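Side-chain contacts in putative mandelate racemase (PDB 2O56), which is probably a magnesium-dependent hydro-lyase of the enolase superfamily, related to mandelate racemase, whose substrate is not established: residues V333-E338 / V345-H350; W279-F284 / K307-M312. One frame throughout, in Å; residues are numbered along the deposited sequence.

Running from the N terminus, the chain passes the magnesium-binding glutamates before it enters helix 277-286. Contact 2 joins that helix to helix 302-314, closing a loop that holds the short strand 292-293 between them. The chain then runs through strand 319-320 to helix 328-340, where contact 1 opens; a short connection brings strand 347-350 back against it. The two loops follow one another, neither nested nor crossed, with centres about 18 Å apart. They meet where Met-337 CE packs 3.6 Å from Lys-307 N. Helix 302-314 thus has helix 277-286 and helix 328-340 as neighbours, and the two contacts join consecutive pieces of the TIM-barrel-like domain.

Contact 1: residues V333-E338 / V345-H350; sequences VALHME and VIHELH
His-347 and Glu-338 form a histidine-carboxylate hydrogen bond between helix 328-340 and strand 347-350, consecutive elements of the TIM-barrel-like domain of this enolase superfamily member; the local axes of 333-338 and 347-350 run nearly antiparallel (161°). His-347 ND1 donates to Glu-338 OE1 at 2.5 Å, a very short bond and almost straight, with the oxygen at the ring edge. The carboxylate is not coplanar with the imidazole: their planes are 69° apart. The torsions set up the meeting. With chi1 at 180°, the ring of His-347 swings off opposite the main-chain nitrogen and out to the helix, while the glutamate chain, extended beyond CG, reaches across to it.

Apolar groups pack round the CE1 end of the ring. Ala-334 CB sits at the ring edge, near its plane, and Leu-335 CD2 comes in obliquely, 3.6 Å from His-347 CE1 and equally near ND1. Tyr-373 of strand 372-373 adds an edge-to-face ring contact. With ND1 bonded and the ring packed in this way, rotation of the imidazole is probably restricted.

A water links the second carboxylate oxygen to the strand backbone. It donates to Glu-338 OE2 and accepts from the amide of Glu-348, whose own carboxylate is salt-bridged to Lys-172. The buried glutamate therefore uses both oxygens, and the water oxygen lies 3.1 Å above one face of the His-347 ring, displaced toward its rim.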
# COMPACT_ATOMS: atom_id res chain seq x y z
N VAL A 333 -1.01 13.76 39.31
CA VAL A 333 -1.20 12.50 38.60
C VAL A 333 -0.23 12.38 37.44
O VAL A 333 0.27 11.29 37.15
CB VAL A 333 -2.68 12.25 38.17
CG1 VAL A 333 -3.59 12.46 39.33
CG2 VAL A 333 -3.11 13.15 37.02
N ALA A 334 0.05 13.51 36.79
CA ALA A 334 1.15 13.60 35.83
C ALA A 334 2.50 13.11 36.38
O ALA A 334 3.17 12.31 35.75
CB ALA A 334 1.26 15.00 35.28
N LEU A 335 2.87 13.59 37.57
CA LEU A 335 4.13 13.18 38.21
C LEU A 335 4.24 11.69 38.49
O LEU A 335 5.31 11.11 38.31
CB LEU A 335 4.39 13.99 39.48
CG LEU A 335 4.52 15.50 39.25
CD1 LEU A 335 4.68 16.21 40.58
CD2 LEU A 335 5.67 15.83 38.29
N HIS A 336 3.14 11.08 38.94
CA HIS A 336 3.07 9.64 39.14
C HIS A 336 3.25 8.83 37.86
O HIS A 336 3.99 7.83 37.83
CB HIS A 336 1.73 9.28 39.80
CG HIS A 336 1.64 9.67 41.25
ND1 HIS A 336 2.31 8.99 42.25
CD2 HIS A 336 0.98 10.68 41.86
CE1 HIS A 336 2.06 9.57 43.41
NE2 HIS A 336 1.25 10.59 43.20
N MET A 337 2.56 9.23 36.80
CA MET A 337 2.66 8.51 35.52
C MET A 337 4.09 8.65 35.02
O MET A 337 4.71 7.68 34.63
CB MET A 337 1.69 9.10 34.50
CG MET A 337 1.54 8.30 33.16
SD MET A 337 0.71 6.71 33.35
CE MET A 337 -0.97 7.23 33.68
N GLU A 338 4.59 9.88 35.04
CA GLU A 338 5.90 10.16 34.47
C GLU A 338 7.04 9.50 35.27
O GLU A 338 8.15 9.33 34.76
CB GLU A 338 6.10 11.67 34.36
CG GLU A 338 5.14 12.31 33.36
CD GLU A 338 5.13 13.83 33.40
OE1 GLU A 338 5.28 14.40 34.49
OE2 GLU A 338 4.95 14.45 32.32
N VAL A 345 9.92 11.69 28.51
CA VAL A 345 10.87 12.72 28.11
C VAL A 345 10.99 13.95 29.00
O VAL A 345 12.02 14.23 29.46
CB VAL A 345 10.83 13.12 26.62
CG1 VAL A 345 9.48 13.49 26.16
CG2 VAL A 345 11.86 14.24 26.28
N ILE A 346 9.91 14.69 29.17
CA ILE A 346 9.93 15.96 29.90
C ILE A 346 8.54 16.29 30.47
O ILE A 346 7.54 15.75 29.99
CB ILE A 346 10.58 17.11 29.06
CG1 ILE A 346 11.13 18.23 29.94
CG2 ILE A 346 9.66 17.60 27.94
CD1 ILE A 346 12.04 19.22 29.18
N HIS A 347 8.49 17.09 31.53
CA HIS A 347 7.24 17.53 32.14
C HIS A 347 6.95 18.99 31.78
O HIS A 347 7.88 19.80 31.60
CB HIS A 347 7.32 17.33 33.67
CG HIS A 347 6.09 17.75 34.43
ND1 HIS A 347 5.14 16.85 34.86
CD2 HIS A 347 5.69 18.96 34.88
CE1 HIS A 347 4.18 17.50 35.50
NE2 HIS A 347 4.49 18.78 35.52
N GLU A 348 5.67 19.34 31.66
CA GLU A 348 5.25 20.70 31.30
C GLU A 348 4.88 21.53 32.52
O GLU A 348 3.96 21.18 33.26
CB GLU A 348 4.04 20.65 30.35
CG GLU A 348 3.46 22.03 30.00
CD GLU A 348 2.38 21.98 28.92
OE1 GLU A 348 1.70 20.94 28.80
OE2 GLU A 348 2.20 23.00 28.20
N LEU A 349 5.54 22.67 32.69
CA LEU A 349 5.20 23.57 33.79
C LEU A 349 4.70 24.93 33.33
O LEU A 349 5.45 25.70 32.72
CB LEU A 349 6.37 23.76 34.75
CG LEU A 349 6.15 24.77 35.88
CD1 LEU A 349 5.43 24.14 37.04
CD2 LEU A 349 7.46 25.34 36.32
N HIS A 350 3.44 25.24 33.63
CA HIS A 350 2.93 26.59 33.41
C HIS A 350 3.23 27.45 34.62
O HIS A 350 3.27 26.96 35.75
CB HIS A 350 1.44 26.58 33.21
CG HIS A 350 0.99 25.82 32.01
ND1 HIS A 350 0.74 26.42 30.80
CD2 HIS A 350 0.72 24.50 31.84
CE1 HIS A 350 0.35 25.50 29.93
NE2 HIS A 350 0.32 24.33 30.54
O HOH W 1 4.03 16.97 31.95

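Contact 2: residues W279-F284 / K307-M312; sequences WGYRPF and KKICDM
Tyr-281 and Ile-309 meet where helix 277-286 packs beside helix 302-314, a nearly parallel pair of helices in the TIM-barrel-like domain with local axes 17° apart and 10.3 Å from each other. The main interaction is a CH-pi contact. Ile-309 CG2 stands over one face of the Tyr-281 ring, 3.9 Å from the ring centroid and 16° off the ring normal, on the CG-CD2 side. The other branch reaches further along the ring, bringing Ile-309 CD1 to 3.6 Å from Tyr-281 CE2. Both branches can touch the ring because CG1 is anti to the carbonyl carbon while CG2 is anti to the backbone N.

Looser packing continues one turn on. Met-312 runs extended as far as SD, then bends at chi3 (63°), setting its CE methyl in apolar contact 4.5 Å from Tyr-281 CB. Met-312 CE also makes a van der Waals contact with the backbone, 4.4 Å from Arg-282 N. The guanidinium of Arg-282 leads away from the interface and pairs with Glu-286.

Charged groups lie on another side of the second helix, where Lys-307 NZ bonds both oxygens of Asp-311, each through its syn lone pair. The same ammonium group also makes a salt bridge to Glu-75 of a neighbouring subunit.

Strand 292-293, part of the parallel barrel sheet, supplies Ile-293, which touches both Tyr-281 and Ile-309, while helix 255-264 packs against helix 277-286 through Pro-283 and Phe-284.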
# COMPACT_ATOMS: atom_id res chain seq x y z
N TRP A 279 -7.38 4.15 21.00
CA TRP A 279 -7.96 4.27 19.66
C TRP A 279 -7.55 5.58 18.95
O TRP A 279 -7.28 5.59 17.74
CB TRP A 279 -9.47 4.13 19.73
CG TRP A 279 -9.94 2.76 20.15
CD1 TRP A 279 -10.31 1.72 19.32
CD2 TRP A 279 -10.12 2.28 21.50
NE1 TRP A 279 -10.72 0.64 20.08
CE2 TRP A 279 -10.61 0.94 21.41
CE3 TRP A 279 -9.94 2.85 22.77
CZ2 TRP A 279 -10.89 0.16 22.54
CZ3 TRP A 279 -10.20 2.07 23.89
CH2 TRP A 279 -10.69 0.74 23.77
N GLY A 280 -7.48 6.67 19.70
CA GLY A 280 -7.16 7.97 19.10
C GLY A 280 -5.70 8.06 18.71
O GLY A 280 -5.34 8.71 17.72
N TYR A 281 -4.84 7.42 19.50
CA TYR A 281 -3.43 7.37 19.17
C TYR A 281 -3.08 6.41 18.06
O TYR A 281 -2.14 6.66 17.29
CB TYR A 281 -2.56 7.15 20.42
CG TYR A 281 -2.53 8.39 21.25
CD1 TYR A 281 -1.52 9.34 21.07
CD2 TYR A 281 -3.54 8.64 22.19
CE1 TYR A 281 -1.50 10.48 21.81
CE2 TYR A 281 -3.53 9.81 22.94
CZ TYR A 281 -2.50 10.72 22.74
OH TYR A 281 -2.46 11.89 23.47
N ARG A 282 -3.83 5.31 17.96
CA ARG A 282 -3.53 4.28 16.97
C ARG A 282 -3.07 4.75 15.58
O ARG A 282 -1.99 4.34 15.13
CB ARG A 282 -4.67 3.26 16.87
CG ARG A 282 -4.36 2.14 15.89
CD ARG A 282 -5.62 1.51 15.27
NE ARG A 282 -6.42 2.51 14.57
CZ ARG A 282 -6.20 2.91 13.32
NH1 ARG A 282 -5.20 2.40 12.60
NH2 ARG A 282 -6.97 3.84 12.78
N PRO A 283 -3.85 5.62 14.89
CA PRO A 283 -3.44 6.02 13.53
C PRO A 283 -2.16 6.83 13.46
O PRO A 283 -1.42 6.74 12.47
CB PRO A 283 -4.58 6.92 13.07
CG PRO A 283 -5.20 7.41 14.34
CD PRO A 283 -5.13 6.26 15.26
N PHE A 284 -1.88 7.61 14.50
CA PHE A 284 -0.61 8.35 14.60
C PHE A 284 0.59 7.45 14.88
O PHE A 284 1.75 7.77 14.54
CB PHE A 284 -0.73 9.41 15.69
CG PHE A 284 -1.79 10.41 15.40
CD1 PHE A 284 -1.53 11.47 14.53
CD2 PHE A 284 -3.07 10.25 15.91
CE1 PHE A 284 -2.52 12.40 14.21
CE2 PHE A 284 -4.08 11.17 15.58
CZ PHE A 284 -3.79 12.25 14.73
N LYS A 307 -1.95 5.11 30.92
CA LYS A 307 -0.93 4.08 31.07
C LYS A 307 -0.88 3.18 29.83
O LYS A 307 0.18 2.86 29.34
CB LYS A 307 -1.15 3.25 32.34
CG LYS A 307 -0.07 2.22 32.63
CD LYS A 307 1.29 2.88 32.90
CE LYS A 307 2.36 1.85 33.32
NZ LYS A 307 2.39 0.63 32.43
N LYS A 308 -2.04 2.76 29.35
CA LYS A 308 -2.13 1.91 28.16
C LYS A 308 -1.62 2.61 26.89
O LYS A 308 -0.89 2.01 26.08
CB LYS A 308 -3.55 1.40 27.99
CG LYS A 308 -4.03 0.59 29.20
CD LYS A 308 -5.51 0.19 29.01
CE LYS A 308 -5.96 -0.74 30.12
NZ LYS A 308 -7.43 -1.06 29.95
N ILE A 309 -1.98 3.88 26.73
CA ILE A 309 -1.41 4.73 25.68
C ILE A 309 0.11 4.74 25.70
O ILE A 309 0.75 4.50 24.68
CB ILE A 309 -2.01 6.17 25.72
CG1 ILE A 309 -3.50 6.13 25.38
CG2 ILE A 309 -1.25 7.13 24.76
CD1 ILE A 309 -4.23 7.46 25.62
N CYS A 310 0.71 5.00 26.87
CA CYS A 310 2.17 5.09 26.98
C CYS A 310 2.85 3.77 26.64
O CYS A 310 3.90 3.77 26.00
CB CYS A 310 2.61 5.54 28.38
SG CYS A 310 1.99 7.15 28.82
N ASP A 311 2.23 2.67 27.06
CA ASP A 311 2.76 1.31 26.81
C ASP A 311 2.71 0.90 25.35
O ASP A 311 3.66 0.29 24.83
CB ASP A 311 1.94 0.28 27.60
CG ASP A 311 2.03 0.49 29.10
OD1 ASP A 311 2.98 1.18 29.55
OD2 ASP A 311 1.13 -0.03 29.81
N MET A 312 1.60 1.21 24.70
CA MET A 312 1.44 0.98 23.26
C MET A 312 2.40 1.85 22.45
O MET A 312 3.02 1.41 21.48
CB MET A 312 0.02 1.32 22.85
CG MET A 312 -0.31 0.88 21.44
SD MET A 312 -2.06 0.97 21.08
CE MET A 312 -2.35 2.74 21.25